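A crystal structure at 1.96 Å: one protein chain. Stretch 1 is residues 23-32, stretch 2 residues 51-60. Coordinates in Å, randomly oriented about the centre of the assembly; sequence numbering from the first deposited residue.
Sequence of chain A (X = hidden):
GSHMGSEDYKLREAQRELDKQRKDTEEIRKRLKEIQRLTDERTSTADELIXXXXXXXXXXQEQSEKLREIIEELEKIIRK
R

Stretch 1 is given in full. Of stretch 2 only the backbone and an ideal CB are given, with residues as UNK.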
# COMPACT_ATOMS: atom_id res chain seq x y z
N LYS A 23 -3.47 11.10 -3.26
CA LYS A 23 -4.88 11.12 -2.87
C LYS A 23 -5.34 9.70 -2.50
O LYS A 23 -6.03 9.51 -1.50
CB LYS A 23 -5.71 11.71 -4.01
CG LYS A 23 -5.44 13.20 -4.23
CD LYS A 23 -6.20 13.75 -5.44
CE LYS A 23 -5.79 15.20 -5.72
NZ LYS A 23 -6.45 15.75 -6.94
N ASP A 24 -4.92 8.72 -3.29
CA ASP A 24 -5.28 7.33 -3.05
C ASP A 24 -4.73 6.86 -1.70
O ASP A 24 -5.42 6.16 -0.95
CB ASP A 24 -4.82 6.43 -4.21
CG ASP A 24 -5.63 6.66 -5.52
OD1 ASP A 24 -6.68 7.24 -5.45
OD2 ASP A 24 -5.18 6.25 -6.58
N THR A 25 -3.49 7.25 -1.38
CA THR A 25 -2.88 6.90 -0.09
C THR A 25 -3.70 7.43 1.06
O THR A 25 -3.91 6.73 2.05
CB THR A 25 -1.43 7.41 0.04
OG1 THR A 25 -0.60 6.79 -0.95
CG2 THR A 25 -0.89 7.08 1.42
N GLU A 26 -4.18 8.68 0.93
CA GLU A 26 -4.97 9.27 2.00
C GLU A 26 -6.28 8.50 2.18
O GLU A 26 -6.75 8.34 3.30
CB GLU A 26 -5.24 10.77 1.74
CG GLU A 26 -6.01 11.46 2.86
CD GLU A 26 -5.27 11.49 4.18
OE1 GLU A 26 -4.06 11.47 4.17
OE2 GLU A 26 -5.93 11.53 5.19
N GLU A 27 -6.86 8.03 1.08
CA GLU A 27 -8.08 7.26 1.17
C GLU A 27 -7.83 5.94 1.88
O GLU A 27 -8.62 5.54 2.73
CB GLU A 27 -8.67 7.01 -0.21
CG GLU A 27 -9.20 8.26 -0.90
CD GLU A 27 -9.84 7.95 -2.23
OE1 GLU A 27 -9.88 6.80 -2.60
OE2 GLU A 27 -10.30 8.88 -2.85
N ILE A 28 -6.73 5.27 1.55
CA ILE A 28 -6.37 4.01 2.19
C ILE A 28 -6.19 4.19 3.68
O ILE A 28 -6.65 3.37 4.47
CB ILE A 28 -5.14 3.37 1.53
CG1 ILE A 28 -5.53 2.90 0.11
CG2 ILE A 28 -4.56 2.25 2.38
CD1 ILE A 28 -4.35 2.53 -0.76
N ARG A 29 -5.51 5.27 4.05
CA ARG A 29 -5.28 5.59 5.45
C ARG A 29 -6.61 5.82 6.17
O ARG A 29 -6.81 5.31 7.27
CB ARG A 29 -4.39 6.80 5.60
CG ARG A 29 -4.02 7.08 7.04
CD ARG A 29 -3.12 8.25 7.18
NE ARG A 29 -2.65 8.37 8.55
CZ ARG A 29 -3.32 8.99 9.55
NH1 ARG A 29 -4.49 9.55 9.31
NH2 ARG A 29 -2.80 9.02 10.76
N LYS A 30 -7.51 6.58 5.55
CA LYS A 30 -8.81 6.82 6.16
C LYS A 30 -9.61 5.54 6.32
O LYS A 30 -10.21 5.32 7.37
CB LYS A 30 -9.61 7.85 5.37
CG LYS A 30 -9.07 9.27 5.50
CD LYS A 30 -9.90 10.26 4.70
CE LYS A 30 -9.37 11.69 4.86
NZ LYS A 30 -10.13 12.66 4.03
N ARG A 31 -9.60 4.68 5.30
CA ARG A 31 -10.31 3.42 5.37
C ARG A 31 -9.77 2.51 6.46
O ARG A 31 -10.56 1.88 7.17
CB ARG A 31 -10.29 2.69 4.04
CG ARG A 31 -11.21 3.26 3.00
CD ARG A 31 -12.62 3.03 3.43
NE ARG A 31 -12.90 1.61 3.46
CZ ARG A 31 -13.63 0.96 4.39
NH1 ARG A 31 -14.19 1.58 5.41
NH2 ARG A 31 -13.78 -0.35 4.27
N LEU A 32 -8.46 2.42 6.62
CA LEU A 32 -7.90 1.59 7.68
C LEU A 32 -8.34 2.09 9.06
O LEU A 32 -8.60 1.28 9.95
CB LEU A 32 -6.37 1.49 7.53
CG LEU A 32 -5.88 0.60 6.36
CD1 LEU A 32 -4.39 0.79 6.14
CD2 LEU A 32 -6.17 -0.87 6.70
N UNK A 51 -13.32 -9.09 4.67
CA UNK A 51 -13.67 -8.60 3.34
C UNK A 51 -13.15 -7.18 3.13
O UNK A 51 -12.61 -6.87 2.07
CB UNK A 51 -15.19 -8.64 3.14
N UNK A 52 -13.32 -6.32 4.12
CA UNK A 52 -12.87 -4.94 3.95
C UNK A 52 -11.33 -4.87 3.86
O UNK A 52 -10.80 -4.08 3.08
CB UNK A 52 -13.38 -4.08 5.11
N UNK A 53 -10.63 -5.70 4.63
CA UNK A 53 -9.18 -5.70 4.60
C UNK A 53 -8.64 -6.26 3.28
O UNK A 53 -7.64 -5.77 2.75
CB UNK A 53 -8.63 -6.51 5.78
N UNK A 54 -9.35 -7.26 2.75
CA UNK A 54 -9.07 -7.88 1.47
C UNK A 54 -9.02 -6.78 0.40
O UNK A 54 -8.10 -6.71 -0.41
CB UNK A 54 -10.12 -8.94 1.13
N UNK A 55 -10.02 -5.89 0.45
CA UNK A 55 -10.12 -4.76 -0.48
C UNK A 55 -8.97 -3.76 -0.29
O UNK A 55 -8.43 -3.26 -1.28
CB UNK A 55 -11.46 -4.05 -0.30
N UNK A 56 -8.58 -3.48 0.95
CA UNK A 56 -7.44 -2.59 1.18
C UNK A 56 -6.20 -3.16 0.53
O UNK A 56 -5.43 -2.44 -0.09
CB UNK A 56 -7.20 -2.38 2.68
N UNK A 57 -6.00 -4.46 0.68
CA UNK A 57 -4.80 -5.05 0.11
C UNK A 57 -4.80 -4.88 -1.40
O UNK A 57 -3.78 -4.51 -1.98
CB UNK A 57 -4.69 -6.53 0.48
N UNK A 58 -5.94 -5.15 -2.02
CA UNK A 58 -6.06 -5.04 -3.46
C UNK A 58 -5.65 -3.62 -3.89
O UNK A 58 -4.89 -3.44 -4.85
CB UNK A 58 -7.49 -5.36 -3.91
N UNK A 59 -6.14 -2.62 -3.16
CA UNK A 59 -5.84 -1.23 -3.44
C UNK A 59 -4.35 -0.93 -3.29
O UNK A 59 -3.76 -0.23 -4.11
CB UNK A 59 -6.65 -0.32 -2.52
N UNK A 60 -3.72 -1.47 -2.25
CA UNK A 60 -2.29 -1.25 -2.08
C UNK A 60 -1.52 -1.87 -3.23
O UNK A 60 -0.56 -1.28 -3.72
CB UNK A 60 -1.81 -1.82 -0.75

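Both stretches are helical and nearly antiparallel (162° between N-to-C directions), with axes 10.8 Å apart at closest approach.

Position 51 (phi/psi -59/-45) has no atom of stretch 1 within 5.5 Å of its ideal CB; any helix-tolerant polar residue would suit. It is Lys-51, extended and clear of stretch 1.

At position 52, CA-to-CB points toward stretch 1, and the ideal CB lies 3.8 Å from Arg-31 NH2. A guanidinium so near favours an acceptor: Glu, Asp or Gln. The residue is Glu-52; its OE1 accepts from Arg-31 NH2 at 2.7 Å with an N-H...O angle of 173°, a nearly linear hydrogen bond within a salt bridge, made at the guanidinium edge. A water links the same pair, accepting from Arg-31 NH2 (2.7 Å) and donating to Glu-52 O (2.8 Å).

Position 53 points sideways, with nothing within 5.5 Å of its ideal CB. A long apolar chain could still reach Leu-32; Leu, Met or Ile are plausible. It is Leu-53, whose CD2 comes 4.0 Å from Leu-32 CD2.

Positions 54 and 55 have no neighbour from stretch 1 near their ideal CBs, so polar chains are reasonable. They are Arg-54 and Glu-55, neither touching stretch 1.

Position 56 points toward stretch 1 at the closest CA register, 6.8 Å from Ile-28 CA to its own CA. Its ideal CB is 4.4 Å from Leu-32 CD2 and 5.3 Å from Ile-28 CG2, an apolar setting for Ile, Leu, Val or Met. Ile-56 places CG2 4.0 Å from Ile-28 CG2, CG1 4.0 Å from Leu-32 CD2, and CD1 3.6 Å from Arg-31 CB, thus also packing on the aliphatic base of a charged chain.

Positions 57 and 58 are out of reach, leaving the choice open. Ile-57 makes no contact here; Arg-58 turns back along its own helix, NE and NH2 bonding Glu-55 OE1 and OE2 at 2.9 and 2.8 Å.

Position 59 points toward stretch 1, its ideal CB 4.1 Å from Ile-28 CD1, with the Glu-27 carboxylate farther out. An aliphatic stem ending in a cation, Lys or Arg, fits both. Arg-59 inserts among Asp-24, Glu-27, Ile-28 and Arg-31; its NH2 donates to Glu-27 OE1 at 2.7 Å (137°, bent) in a salt bridge, while Ile-28 CG1 covers one guanidinium face.

Position 60 points sideways, its ideal CB 5.0 Å from Ile-28 CD1, suiting Leu, Ile or Met. Leu-60 brings CD2 to 3.8 Å from Ile-28 CD1.

Stretch 2, residues 51-60: KELREIIRRL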
# COMPACT_ATOMS: atom_id res chain seq x y z
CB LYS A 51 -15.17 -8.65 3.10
CG LYS A 51 -15.53 -8.15 1.70
CD LYS A 51 -17.01 -8.27 1.41
CE LYS A 51 -17.32 -7.69 0.03
NZ LYS A 51 -18.75 -7.82 -0.33
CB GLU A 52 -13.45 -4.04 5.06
CG GLU A 52 -14.97 -3.87 4.92
CD GLU A 52 -15.62 -2.86 5.85
OE1 GLU A 52 -15.05 -1.82 6.09
OE2 GLU A 52 -16.72 -3.14 6.29
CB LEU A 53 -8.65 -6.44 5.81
CG LEU A 53 -8.89 -5.71 7.13
CD1 LEU A 53 -8.52 -6.61 8.30
CD2 LEU A 53 -8.05 -4.42 7.15
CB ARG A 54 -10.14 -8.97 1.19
CG ARG A 54 -9.98 -9.80 -0.07
CD ARG A 54 -11.02 -10.90 -0.22
NE ARG A 54 -10.87 -11.99 0.75
CZ ARG A 54 -11.73 -12.34 1.74
NH1 ARG A 54 -12.90 -11.74 1.89
NH2 ARG A 54 -11.40 -13.34 2.55
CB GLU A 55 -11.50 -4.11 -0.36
CG GLU A 55 -11.74 -2.87 -1.23
CD GLU A 55 -11.60 -3.10 -2.72
OE1 GLU A 55 -11.54 -4.23 -3.15
OE2 GLU A 55 -11.58 -2.13 -3.44
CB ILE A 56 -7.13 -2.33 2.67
CG1 ILE A 56 -8.25 -1.57 3.37
CG2 ILE A 56 -5.82 -1.55 2.77
CD1 ILE A 56 -8.46 -0.18 2.82
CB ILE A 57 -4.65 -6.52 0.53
CG1 ILE A 57 -4.35 -6.58 2.03
CG2 ILE A 57 -3.59 -7.21 -0.28
CD1 ILE A 57 -4.45 -7.96 2.64
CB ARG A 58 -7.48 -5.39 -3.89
CG ARG A 58 -7.68 -5.55 -5.39
CD ARG A 58 -9.11 -5.66 -5.75
NE ARG A 58 -9.79 -4.42 -5.46
CZ ARG A 58 -9.65 -3.31 -6.21
NH1 ARG A 58 -8.86 -3.33 -7.26
NH2 ARG A 58 -10.29 -2.20 -5.88
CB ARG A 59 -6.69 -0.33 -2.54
CG ARG A 59 -8.18 -0.38 -2.86
CD ARG A 59 -8.99 0.59 -2.08
NE ARG A 59 -8.71 1.96 -2.48
CZ ARG A 59 -9.28 3.05 -1.94
NH1 ARG A 59 -10.17 2.92 -0.98
NH2 ARG A 59 -8.95 4.25 -2.39
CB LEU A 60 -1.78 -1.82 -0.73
CG LEU A 60 -2.19 -1.05 0.52
CD1 LEU A 60 -1.79 -1.85 1.76
CD2 LEU A 60 -1.50 0.30 0.52
O HOH W 1 -11.85 0.28 0.43
O HOH W 2 -12.41 -1.85 2.45
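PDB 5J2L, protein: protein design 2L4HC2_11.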